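Oligopeptide ABC transporter OppAIV (Borrelia burgdorferi B31, PDB 4GL8) probably binds oligopeptides outside the membrane and hands them to an ABC transporter for uptake. Local coordinates at residues L323-P335 / I485-S499. Sequence-based numbering, arbitrary orientation. Where two conformers were deposited one is given.
Sequences LNDSSIPTRRATP and IIERDFPAVFLNITS
A short antiparallel strand pairing joins Ile328 and Pro329 to the edge of the long strand that follows helix 471-489. Ile328 and Ile497 form a hydrogen-bonded pair: Ile328 N gives to Ile497 O at 3.0 Å, and Ile497 N returns a bond to Ile328 O at 2.9 Å. Thr330 N donates to Leu495 O at 3.1 Å. Leu495 and Asn496 form a classic beta bulge opposite Ser289.

At the Ser499 end, the Ser327 side chain stands in for the backbone. Ser327 OG, anti to its own carbonyl carbon (chi1 -67°), accepts from Ser499 N at 3.0 Å. Ser326 OG and Ser499 OG also share a hydrogen bond. In one conformer of Asp325, OD1 accepts from Ser327 N, an Asx turn.

Beyond Thr330 the contact passes to side chains. The Arg331 chain bends at chi2 and chi3, which brings its guanidinium back to helix 471-489 at Ile486. Arg331 NH2 donates to Ile486 O at 3.0 Å. It also lies near Phe490, with the guanidinium and ring planes 25° apart. One water bridges Arg331 O, Arg331 NE and Ile486 O. Arg331 NH1 is held by Ser347 O.

Ala333 CB sits over one face of the Phe494 ring, 4.0 Å from its centroid, a CH-pi contact. It also touches Ile486 CG2 and Ile485 CD1. Ile497 CD1 reaches Thr330 CG2 at 3.9 Å.

The contact is mostly buried. Helix 315-323 packs on Pro329 and Arg331, and helix 435-438 on Thr334 and Pro335. Strand 287-293 pairs with the 492-504 strand through Val493, Leu495 and Asn496.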
# COMPACT_ATOMS: atom_id res chain seq x y z
N LEU A 323 0.41 -15.83 -14.06
CA LEU A 323 -0.55 -14.80 -13.73
C LEU A 323 -1.59 -14.73 -14.82
O LEU A 323 -2.78 -14.66 -14.54
CB LEU A 323 0.15 -13.43 -13.60
CG LEU A 323 1.17 -13.31 -12.48
CD1 LEU A 323 1.65 -11.87 -12.35
CD2 LEU A 323 0.58 -13.79 -11.17
N ASN A 324 -1.14 -14.76 -16.07
CA ASN A 324 -2.00 -14.68 -17.23
C ASN A 324 -2.96 -13.50 -17.10
O ASN A 324 -4.17 -13.64 -17.36
CB ASN A 324 -2.77 -15.99 -17.35
CG ASN A 324 -3.60 -16.06 -18.61
OD1 ASN A 324 -3.26 -15.46 -19.62
ND2 ASN A 324 -4.71 -16.78 -18.55
N ASP A 325 -2.47 -12.35 -16.63
CA ASP A 325 -3.36 -11.22 -16.39
C ASP A 325 -3.19 -10.14 -17.44
O ASP A 325 -4.12 -9.88 -18.20
CB ASP A 325 -3.23 -10.67 -14.97
CG ASP A 325 -1.81 -10.74 -14.41
OD1 ASP A 325 -0.83 -10.72 -15.19
OD2 ASP A 325 -1.69 -10.78 -13.16
N SER A 326 -1.97 -9.64 -17.58
CA SER A 326 -1.68 -8.33 -18.23
C SER A 326 -0.71 -7.50 -17.38
O SER A 326 -0.38 -6.37 -17.72
CB SER A 326 -2.92 -7.46 -18.55
OG SER A 326 -3.29 -6.69 -17.41
N SER A 327 -0.28 -8.04 -16.26
CA SER A 327 0.84 -7.49 -15.53
C SER A 327 2.03 -7.34 -16.45
O SER A 327 2.23 -8.13 -17.36
CB SER A 327 1.21 -8.41 -14.38
OG SER A 327 0.17 -8.43 -13.41
N ILE A 328 2.83 -6.32 -16.19
CA ILE A 328 3.97 -6.00 -17.02
C ILE A 328 5.22 -6.61 -16.36
O ILE A 328 5.61 -6.19 -15.30
CB ILE A 328 4.20 -4.48 -17.14
CG1 ILE A 328 2.92 -3.72 -17.55
CG2 ILE A 328 5.37 -4.20 -18.08
CD1 ILE A 328 2.52 -3.89 -18.98
N PRO A 329 5.88 -7.56 -17.03
CA PRO A 329 7.15 -8.06 -16.50
C PRO A 329 8.22 -6.97 -16.53
O PRO A 329 8.29 -6.23 -17.48
CB PRO A 329 7.48 -9.23 -17.43
CG PRO A 329 6.78 -8.92 -18.70
CD PRO A 329 5.57 -8.10 -18.37
N THR A 330 9.03 -6.86 -15.48
CA THR A 330 9.96 -5.73 -15.35
C THR A 330 11.14 -5.99 -14.39
O THR A 330 11.06 -6.80 -13.48
CB THR A 330 9.25 -4.41 -14.92
OG1 THR A 330 10.08 -3.29 -15.25
CG2 THR A 330 9.00 -4.36 -13.43
N ARG A 331 12.24 -5.28 -14.64
CA ARG A 331 13.36 -5.21 -13.72
C ARG A 331 13.26 -3.93 -12.89
O ARG A 331 14.06 -3.72 -11.97
CB ARG A 331 14.65 -5.23 -14.50
CG ARG A 331 14.96 -6.58 -15.12
CD ARG A 331 15.77 -7.42 -14.15
NE ARG A 331 16.95 -6.70 -13.70
CZ ARG A 331 18.05 -6.50 -14.44
NH1 ARG A 331 18.15 -7.00 -15.66
NH2 ARG A 331 19.06 -5.80 -13.95
N ARG A 332 12.27 -3.08 -13.22
CA ARG A 332 12.05 -1.81 -12.55
C ARG A 332 11.48 -1.96 -11.15
O ARG A 332 10.77 -2.93 -10.84
CB ARG A 332 11.10 -0.89 -13.35
CG ARG A 332 11.65 -0.37 -14.69
CD ARG A 332 12.40 0.95 -14.59
NE ARG A 332 11.55 1.94 -13.95
CZ ARG A 332 10.63 2.70 -14.55
NH1 ARG A 332 10.46 2.68 -15.86
NH2 ARG A 332 9.90 3.53 -13.82
N ALA A 333 11.79 -0.96 -10.33
CA ALA A 333 11.29 -0.86 -8.95
C ALA A 333 10.07 0.05 -8.81
O ALA A 333 9.40 0.05 -7.78
CB ALA A 333 12.42 -0.35 -8.07
N THR A 334 9.80 0.88 -9.81
CA THR A 334 8.66 1.80 -9.75
C THR A 334 7.80 1.64 -11.00
O THR A 334 8.30 1.28 -12.05
CB THR A 334 9.10 3.27 -9.70
OG1 THR A 334 9.58 3.65 -10.99
CG2 THR A 334 10.23 3.50 -8.68
N PRO A 335 6.50 1.93 -10.89
CA PRO A 335 5.73 2.11 -12.09
C PRO A 335 6.19 3.40 -12.78
O PRO A 335 6.97 4.16 -12.20
CB PRO A 335 4.30 2.28 -11.59
CG PRO A 335 4.31 1.88 -10.16
CD PRO A 335 5.69 2.10 -9.67
N ILE A 485 19.52 0.33 -7.19
CA ILE A 485 18.79 -0.87 -6.73
C ILE A 485 18.44 -1.87 -7.84
O ILE A 485 18.53 -3.07 -7.60
CB ILE A 485 17.56 -0.52 -5.87
CG1 ILE A 485 16.51 0.24 -6.67
CG2 ILE A 485 18.03 0.24 -4.63
CD1 ILE A 485 15.37 0.77 -5.82
N ILE A 486 18.07 -1.41 -9.03
CA ILE A 486 17.71 -2.36 -10.12
C ILE A 486 18.83 -2.92 -10.99
O ILE A 486 18.63 -3.99 -11.55
CB ILE A 486 16.52 -1.85 -11.02
CG1 ILE A 486 16.94 -0.77 -12.01
CG2 ILE A 486 15.38 -1.32 -10.16
CD1 ILE A 486 15.79 -0.30 -12.88
N GLU A 487 19.97 -2.23 -11.14
CA GLU A 487 21.13 -2.74 -11.95
C GLU A 487 22.40 -3.06 -11.17
O GLU A 487 23.31 -3.66 -11.73
CB GLU A 487 21.63 -1.75 -13.01
CG GLU A 487 20.62 -0.85 -13.69
CD GLU A 487 21.23 -0.03 -14.87
OE1 GLU A 487 20.62 0.98 -15.27
OE2 GLU A 487 22.31 -0.39 -15.42
N ARG A 488 22.53 -2.60 -9.93
CA ARG A 488 23.79 -2.73 -9.20
C ARG A 488 23.67 -3.54 -7.92
O ARG A 488 24.33 -4.55 -7.79
CB ARG A 488 24.40 -1.36 -8.88
CG ARG A 488 25.81 -1.42 -8.30
CD ARG A 488 26.51 -0.06 -8.28
NE ARG A 488 26.29 0.68 -7.03
CZ ARG A 488 26.34 2.01 -6.91
NH1 ARG A 488 26.11 2.57 -5.72
NH2 ARG A 488 26.60 2.81 -7.96
N ASP A 489 22.85 -3.10 -6.97
CA ASP A 489 22.79 -3.74 -5.66
C ASP A 489 21.80 -4.91 -5.58
O ASP A 489 22.00 -5.79 -4.75
CB ASP A 489 22.50 -2.73 -4.55
CG ASP A 489 23.71 -1.84 -4.20
OD1 ASP A 489 24.78 -2.00 -4.82
OD2 ASP A 489 23.56 -0.97 -3.31
N PHE A 490 20.75 -4.92 -6.40
CA PHE A 490 19.73 -5.96 -6.34
C PHE A 490 19.29 -6.30 -4.90
O PHE A 490 19.35 -7.47 -4.48
CB PHE A 490 20.23 -7.24 -7.03
CG PHE A 490 20.47 -7.09 -8.52
CD1 PHE A 490 19.47 -7.44 -9.43
CD2 PHE A 490 21.65 -6.57 -8.99
CE1 PHE A 490 19.67 -7.29 -10.80
CE2 PHE A 490 21.86 -6.41 -10.36
CZ PHE A 490 20.86 -6.78 -11.27
N PRO A 491 18.84 -5.30 -4.12
CA PRO A 491 18.30 -5.64 -2.81
C PRO A 491 17.08 -6.54 -2.86
O PRO A 491 16.77 -7.25 -1.89
CB PRO A 491 17.90 -4.27 -2.21
CG PRO A 491 17.72 -3.38 -3.38
CD PRO A 491 18.71 -3.87 -4.42
N ALA A 492 16.37 -6.51 -3.97
CA ALA A 492 15.23 -7.36 -4.16
C ALA A 492 15.24 -7.93 -5.59
O ALA A 492 15.92 -7.43 -6.49
CB ALA A 492 13.96 -6.57 -3.89
N VAL A 493 14.48 -8.99 -5.76
CA VAL A 493 14.17 -9.55 -7.06
C VAL A 493 12.88 -8.88 -7.52
O VAL A 493 11.80 -9.22 -7.07
CB VAL A 493 14.01 -11.06 -6.95
CG1 VAL A 493 13.66 -11.66 -8.29
CG2 VAL A 493 15.29 -11.66 -6.39
N PHE A 494 13.01 -7.87 -8.36
CA PHE A 494 11.87 -7.14 -8.89
C PHE A 494 11.27 -7.93 -10.04
O PHE A 494 11.99 -8.36 -10.96
CB PHE A 494 12.30 -5.75 -9.35
CG PHE A 494 12.85 -4.89 -8.25
CD1 PHE A 494 12.00 -4.25 -7.38
CD2 PHE A 494 14.22 -4.75 -8.08
CE1 PHE A 494 12.52 -3.46 -6.36
CE2 PHE A 494 14.74 -3.96 -7.07
CZ PHE A 494 13.89 -3.33 -6.19
N LEU A 495 9.96 -8.09 -10.01
CA LEU A 495 9.28 -9.02 -10.90
C LEU A 495 8.32 -8.40 -11.91
O LEU A 495 8.40 -8.68 -13.10
CB LEU A 495 8.51 -10.04 -10.05
CG LEU A 495 9.39 -11.02 -9.25
CD1 LEU A 495 8.55 -11.82 -8.28
CD2 LEU A 495 10.12 -11.95 -10.17
N ASN A 496 7.36 -7.61 -11.45
CA ASN A 496 6.45 -6.99 -12.39
C ASN A 496 5.71 -5.82 -11.80
O ASN A 496 5.80 -5.55 -10.60
CB ASN A 496 5.45 -8.01 -12.94
CG ASN A 496 4.69 -8.71 -11.84
OD1 ASN A 496 3.88 -8.11 -11.15
ND2 ASN A 496 4.95 -10.01 -11.68
N ILE A 497 5.05 -5.09 -12.69
CA ILE A 497 4.13 -4.05 -12.33
C ILE A 497 2.77 -4.70 -12.41
O ILE A 497 2.36 -5.18 -13.46
CB ILE A 497 4.15 -2.88 -13.32
CG1 ILE A 497 5.59 -2.37 -13.55
CG2 ILE A 497 3.16 -1.81 -12.86
CD1 ILE A 497 6.29 -1.80 -12.32
N THR A 498 2.04 -4.65 -11.31
CA THR A 498 0.85 -5.49 -11.11
C THR A 498 -0.37 -5.02 -11.91
O THR A 498 -0.53 -3.84 -12.13
CB THR A 498 0.49 -5.50 -9.61
OG1 THR A 498 1.42 -6.34 -8.91
CG2 THR A 498 -0.94 -5.95 -9.36
N SER A 499 -1.20 -5.97 -12.34
CA SER A 499 -2.56 -5.71 -12.81
C SER A 499 -3.53 -6.49 -11.95
O SER A 499 -3.37 -7.69 -11.82
CB SER A 499 -2.74 -6.17 -14.26
OG SER A 499 -1.95 -5.36 -15.12
O HOH W 1 16.12 -5.42 -11.12